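PDB 2PBF: protein-L-isoaspartate O-methyltransferase beta-aspartate methyltransferase from Plasmodium falciparum, which probably initiates repair of damaged proteins by methylating the carboxyl group of L-isoaspartyl residues with S-adenosyl-L-methionine as methyl donor. Local coordinates for residues L74-V87 with E159-S171. Numbering follows the deposited sequence.
With SAH (S-adenosyl-L-homocysteine), chain C.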
loop_
_atom_site.group_PDB
_atom_site.type_symbol
_atom_site.label_atom_id
_atom_site.label_comp_id
_atom_site.label_asym_id
_atom_site.label_seq_id
_atom_site.Cartn_x
_atom_site.Cartn_y
_atom_site.Cartn_z
ATOM N N LEU A 74 -1.390 -9.595 0.600
ATOM C CA LEU A 74 -1.387 -9.329 -0.834
ATOM C C LEU A 74 -0.278 -10.084 -1.567
ATOM O O LEU A 74 -0.157 -9.977 -2.775
ATOM C CB LEU A 74 -1.264 -7.813 -1.083
ATOM C CG LEU A 74 -2.481 -6.953 -0.746
ATOM C CD1 LEU A 74 -2.147 -5.493 -0.796
ATOM C CD2 LEU A 74 -3.670 -7.275 -1.634
ATOM N N ILE A 75 0.528 -10.851 -0.833
ATOM C CA ILE A 75 1.773 -11.373 -1.376
ATOM C C ILE A 75 1.617 -12.168 -2.676
ATOM O O ILE A 75 2.455 -12.062 -3.579
ATOM C CB ILE A 75 2.632 -12.127 -0.298
ATOM C CG1 ILE A 75 4.128 -11.997 -0.607
ATOM C CG2 ILE A 75 2.221 -13.597 -0.139
ATOM C CD1 ILE A 75 4.603 -10.555 -0.670
ATOM N N ASN A 76 0.535 -12.932 -2.784
ATOM C CA ASN A 76 0.329 -13.812 -3.935
ATOM C C ASN A 76 -0.389 -13.147 -5.107
ATOM O O ASN A 76 -0.416 -13.714 -6.190
ATOM C CB ASN A 76 -0.417 -15.101 -3.546
ATOM C CG ASN A 76 0.333 -15.943 -2.558
ATOM O OD1 ASN A 76 -0.240 -16.403 -1.557
ATOM N ND2 ASN A 76 1.623 -16.157 -2.811
ATOM N N VAL A 77 -0.980 -11.971 -4.894
ATOM C CA VAL A 77 -1.594 -11.217 -5.987
ATOM C C VAL A 77 -0.649 -10.119 -6.484
ATOM O O VAL A 77 -0.812 -9.579 -7.585
ATOM C CB VAL A 77 -2.994 -10.659 -5.622
ATOM C CG1 VAL A 77 -3.954 -11.814 -5.318
ATOM C CG2 VAL A 77 -2.925 -9.663 -4.423
ATOM N N LEU A 78 0.366 -9.808 -5.673
ATOM C CA LEU A 78 1.420 -8.903 -6.118
ATOM C C LEU A 78 2.374 -9.696 -7.004
ATOM O O LEU A 78 3.496 -10.013 -6.603
ATOM C CB LEU A 78 2.147 -8.264 -4.927
ATOM C CG LEU A 78 1.301 -7.337 -4.048
ATOM C CD1 LEU A 78 2.040 -7.020 -2.728
ATOM C CD2 LEU A 78 0.927 -6.071 -4.805
ATOM N N LYS A 79 1.917 -10.025 -8.208
ATOM C CA LYS A 79 2.724 -10.855 -9.121
ATOM C C LYS A 79 3.263 -10.064 -10.310
ATOM O O LYS A 79 2.593 -9.182 -10.827
ATOM C CB LYS A 79 1.918 -12.054 -9.619
ATOM C CG LYS A 79 1.571 -13.087 -8.525
ATOM C CD LYS A 79 2.799 -13.950 -8.159
ATOM C CE LYS A 79 2.698 -14.621 -6.798
ATOM N NZ LYS A 79 1.765 -15.806 -6.755
ATOM N N PRO A 80 4.477 -10.381 -10.757
ATOM C CA PRO A 80 4.898 -9.665 -11.972
ATOM C C PRO A 80 3.878 -9.926 -13.092
ATOM O O PRO A 80 3.405 -11.042 -13.251
ATOM C CB PRO A 80 6.243 -10.290 -12.314
ATOM C CG PRO A 80 6.708 -10.938 -11.034
ATOM C CD PRO A 80 5.492 -11.327 -10.268
ATOM N N GLY A 81 3.516 -8.896 -13.833
ATOM C CA GLY A 81 2.551 -9.085 -14.893
ATOM C C GLY A 81 1.220 -8.572 -14.453
ATOM O O GLY A 81 0.331 -8.400 -15.263
ATOM N N SER A 82 1.086 -8.298 -13.157
ATOM C CA SER A 82 -0.189 -7.849 -12.609
ATOM C C SER A 82 -0.261 -6.357 -12.381
ATOM O O SER A 82 0.722 -5.633 -12.607
ATOM C CB SER A 82 -0.514 -8.611 -11.326
ATOM O OG SER A 82 -1.151 -9.846 -11.654
ATOM N N ARG A 83 -1.437 -5.903 -11.946
ATOM C CA ARG A 83 -1.721 -4.496 -11.703
ATOM C C ARG A 83 -2.151 -4.294 -10.244
ATOM O O ARG A 83 -3.085 -4.947 -9.766
ATOM C CB ARG A 83 -2.812 -3.998 -12.646
ATOM C CG ARG A 83 -2.553 -4.317 -14.117
ATOM C CD ARG A 83 -3.573 -3.652 -15.022
ATOM N NE ARG A 83 -3.294 -2.232 -15.276
ATOM C CZ ARG A 83 -4.142 -1.238 -15.031
ATOM N NH1 ARG A 83 -5.347 -1.485 -14.499
ATOM N NH2 ARG A 83 -3.785 0.005 -15.307
ATOM N N ALA A 84 -1.459 -3.388 -9.563
ATOM C CA ALA A 84 -1.695 -3.056 -8.140
ATOM C C ALA A 84 -1.944 -1.553 -7.982
ATOM O O ALA A 84 -1.429 -0.735 -8.747
ATOM C CB ALA A 84 -0.491 -3.470 -7.297
ATOM N N ILE A 85 -2.768 -1.194 -7.002
ATOM C CA ILE A 85 -3.001 0.206 -6.663
ATOM C C ILE A 85 -2.894 0.359 -5.144
ATOM O O ILE A 85 -3.422 -0.460 -4.384
ATOM C CB ILE A 85 -4.348 0.772 -7.264
ATOM C CG1 ILE A 85 -4.586 2.227 -6.840
ATOM C CG2 ILE A 85 -5.567 -0.146 -6.949
ATOM C CD1 ILE A 85 -5.709 2.905 -7.650
ATOM N N ASP A 86 -2.160 1.385 -4.730
ATOM C CA ASP A 86 -1.965 1.696 -3.321
ATOM C C ASP A 86 -2.749 2.956 -3.077
ATOM O O ASP A 86 -2.372 4.049 -3.552
ATOM C CB ASP A 86 -0.479 1.905 -3.020
ATOM C CG ASP A 86 -0.189 2.143 -1.554
ATOM O OD1 ASP A 86 -1.037 1.854 -0.693
ATOM O OD2 ASP A 86 0.936 2.613 -1.245
ATOM N N VAL A 87 -3.850 2.800 -2.356
ATOM C CA VAL A 87 -4.732 3.911 -2.089
ATOM C C VAL A 87 -4.339 4.557 -0.757
ATOM O O VAL A 87 -4.526 3.961 0.298
ATOM C CB VAL A 87 -6.216 3.454 -2.010
ATOM C CG1 VAL A 87 -7.135 4.672 -1.665
ATOM C CG2 VAL A 87 -6.654 2.771 -3.330
ATOM N N GLU A 159 -10.540 4.301 -17.437
ATOM C CA GLU A 159 -9.141 4.445 -17.813
ATOM C C GLU A 159 -8.166 3.705 -16.902
ATOM O O GLU A 159 -7.143 3.202 -17.368
ATOM C CB GLU A 159 -8.807 5.932 -17.838
ATOM C CG GLU A 159 -7.416 6.268 -18.282
ATOM C CD GLU A 159 -6.961 7.626 -17.755
ATOM O OE1 GLU A 159 -7.788 8.584 -17.726
ATOM O OE2 GLU A 159 -5.769 7.719 -17.368
ATOM N N LEU A 160 -8.467 3.647 -15.602
ATOM C CA LEU A 160 -7.612 2.943 -14.640
ATOM C C LEU A 160 -7.597 1.442 -14.890
ATOM O O LEU A 160 -6.623 0.768 -14.589
ATOM C CB LEU A 160 -8.081 3.200 -13.204
ATOM C CG LEU A 160 -7.596 4.432 -12.447
ATOM C CD1 LEU A 160 -8.466 4.658 -11.224
ATOM C CD2 LEU A 160 -6.126 4.311 -12.033
ATOM N N GLY A 161 -8.688 0.911 -15.433
ATOM C CA GLY A 161 -8.818 -0.531 -15.574
ATOM C C GLY A 161 -9.044 -1.275 -14.272
ATOM O O GLY A 161 -9.593 -0.729 -13.311
ATOM N N LEU A 162 -8.603 -2.528 -14.256
ATOM C CA LEU A 162 -8.848 -3.458 -13.177
ATOM C C LEU A 162 -7.532 -3.838 -12.498
ATOM O O LEU A 162 -6.466 -3.834 -13.138
ATOM C CB LEU A 162 -9.548 -4.707 -13.715
ATOM C CG LEU A 162 -10.921 -4.481 -14.355
ATOM C CD1 LEU A 162 -11.374 -5.725 -15.111
ATOM C CD2 LEU A 162 -11.914 -4.129 -13.287
ATOM N N PHE A 163 -7.618 -4.158 -11.203
ATOM C CA PHE A 163 -6.427 -4.375 -10.392
ATOM C C PHE A 163 -6.440 -5.700 -9.656
ATOM O O PHE A 163 -7.408 -6.069 -9.010
ATOM C CB PHE A 163 -6.214 -3.204 -9.417
ATOM C CG PHE A 163 -5.811 -1.933 -10.101
ATOM C CD1 PHE A 163 -4.461 -1.639 -10.327
ATOM C CD2 PHE A 163 -6.773 -1.044 -10.558
ATOM C CE1 PHE A 163 -4.095 -0.472 -10.980
ATOM C CE2 PHE A 163 -6.422 0.130 -11.213
ATOM C CZ PHE A 163 -5.078 0.424 -11.427
ATOM N N ASP A 164 -5.338 -6.414 -9.760
ATOM C CA ASP A 164 -5.195 -7.687 -9.089
ATOM C C ASP A 164 -4.986 -7.498 -7.584
ATOM O O ASP A 164 -5.316 -8.384 -6.788
ATOM C CB ASP A 164 -4.049 -8.452 -9.720
ATOM C CG ASP A 164 -4.184 -8.530 -11.236
ATOM O OD1 ASP A 164 -5.060 -9.300 -11.713
ATOM O OD2 ASP A 164 -3.438 -7.813 -11.950
ATOM N N ALA A 165 -4.464 -6.336 -7.201
ATOM C CA ALA A 165 -4.198 -6.024 -5.794
ATOM C C ALA A 165 -4.528 -4.580 -5.498
ATOM O O ALA A 165 -4.056 -3.666 -6.199
ATOM C CB ALA A 165 -2.761 -6.319 -5.450
ATOM N N ILE A 166 -5.374 -4.377 -4.480
ATOM C CA ILE A 166 -5.728 -3.037 -4.025
ATOM C C ILE A 166 -5.424 -2.903 -2.546
ATOM O O ILE A 166 -5.966 -3.619 -1.723
ATOM C CB ILE A 166 -7.232 -2.661 -4.287
ATOM C CG1 ILE A 166 -7.624 -2.986 -5.744
ATOM C CG2 ILE A 166 -7.474 -1.168 -3.899
ATOM C CD1 ILE A 166 -9.014 -2.503 -6.180
ATOM N N HIS A 167 -4.538 -1.993 -2.211
ATOM C CA HIS A 167 -4.233 -1.765 -0.825
ATOM C C HIS A 167 -4.749 -0.396 -0.472
ATOM O O HIS A 167 -4.553 0.569 -1.205
ATOM C CB HIS A 167 -2.742 -1.869 -0.564
ATOM C CG HIS A 167 -2.367 -1.468 0.820
ATOM N ND1 HIS A 167 -1.964 -0.190 1.136
ATOM C CD2 HIS A 167 -2.389 -2.159 1.983
ATOM C CE1 HIS A 167 -1.741 -0.112 2.433
ATOM N NE2 HIS A 167 -1.982 -1.296 2.966
ATOM N N VAL A 168 -5.445 -0.313 0.648
ATOM C CA VAL A 168 -5.942 0.962 1.071
ATOM C C VAL A 168 -5.364 1.208 2.461
ATOM O O VAL A 168 -5.630 0.448 3.379
ATOM C CB VAL A 168 -7.484 0.967 1.090
ATOM C CG1 VAL A 168 -7.990 2.360 1.228
ATOM C CG2 VAL A 168 -8.056 0.288 -0.185
ATOM N N GLY A 169 -4.589 2.286 2.598
ATOM C CA GLY A 169 -3.831 2.525 3.825
ATOM C C GLY A 169 -4.501 3.520 4.770
ATOM O O GLY A 169 -3.833 4.107 5.612
ATOM N N ALA A 170 -5.825 3.676 4.623
ATOM C CA ALA A 170 -6.616 4.582 5.414
ATOM C C ALA A 170 -7.993 3.966 5.586
ATOM O O ALA A 170 -8.466 3.218 4.724
ATOM C CB ALA A 170 -6.693 5.976 4.764
ATOM N N SER A 171 -8.605 4.252 6.736
ATOM C CA SER A 171 -9.858 3.652 7.134
ATOM C C SER A 171 -11.072 4.352 6.526
ATOM O O SER A 171 -11.150 5.580 6.487
ATOM C CB SER A 171 -9.972 3.699 8.647
ATOM O OG SER A 171 -11.183 3.133 9.040
HETATM N N SAH C . 0.718 3.484 3.145
HETATM C CA SAH C . 0.973 4.806 3.773
HETATM C CB SAH C . -0.163 5.135 4.708
HETATM C CG SAH C . -0.157 6.634 4.976
HETATM S SD SAH C . -1.495 7.113 6.072
HETATM C C SAH C . 2.319 4.885 4.501
HETATM O O SAH C . 2.653 3.955 5.238
HETATM O OXT SAH C . 3.083 5.873 4.356
HETATM C "C5'" SAH C . -2.818 7.070 4.838
HETATM C "C4'" SAH C . -2.694 8.067 3.685
HETATM O "O4'" SAH C . -3.937 8.097 3.041
HETATM C "C3'" SAH C . -2.372 9.510 4.047
HETATM O "O3'" SAH C . -1.171 9.891 3.397
HETATM C "C2'" SAH C . -3.572 10.307 3.557
HETATM O "O2'" SAH C . -3.205 11.565 3.036
HETATM C "C1'" SAH C . -4.122 9.389 2.485
HETATM N N9 SAH C . -5.565 9.531 2.192
HETATM C C8 SAH C . -6.557 9.768 3.100
HETATM N N7 SAH C . -7.738 9.773 2.440
HETATM C C5 SAH C . -7.521 9.570 1.121
HETATM C C6 SAH C . -8.371 9.515 0.011
HETATM N N6 SAH C . -9.684 9.677 0.106
HETATM N N1 SAH C . -7.841 9.255 -1.227
HETATM C C2 SAH C . -6.477 9.085 -1.372
HETATM N N3 SAH C . -5.665 9.161 -0.269
HETATM C C4 SAH C . -6.164 9.400 0.962
#
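The ring of F163 is sandwiched: the guanidinium of R83 lies over one face, an off-centre cation-pi contact with CZ 4.5 Å from the ring centroid, and I85 CG2 sits on the opposite face in a CH-pi contact. R83 is bent at chi3 (80°), which curls its head back to the turn after helix 154-160. There NH1 donates in the guanidinium plane to two carbonyls, L160 O at 2.6 Å and L162 O at 2.9 Å; the first bond lies in the plane of the L160 carbonyl, the second comes from above that of L162. The ring of H167 is met at its edge, where ND1 donates to D86 OD1 (2.9 Å, 161°). OD1 lies in the imidazole plane and is met on its syn side but out of the carboxylate plane, the two planes being 54° apart. In both residues CG stands anti to the backbone N, which lays carboxylate and imidazole side by side, pointing the same way; T95 holds D86 OD2. At the start of the pairing R83 N donates to D164 OD2 (2.8 Å), which uses its anti lone pair. Beyond the corner at D164, strands 83-87 and 165-168 run parallel, bonded alternately from A165 N to R83 O through to G169 N and V87 O. A165 CB packs against V77 CG2 (3.5 Å) and L78 CD2, while I85, I166, V87 and V168 pack on the other face. These are central strands of the Rossmann-like methyltransferase sheet, with 111-116 beside 83-87 and 187-195 beside 163-168; helix 93-101 packs against H167, and G169 and A170 then reach S-adenosyl-L-homocysteine at the strands' C-terminal ends.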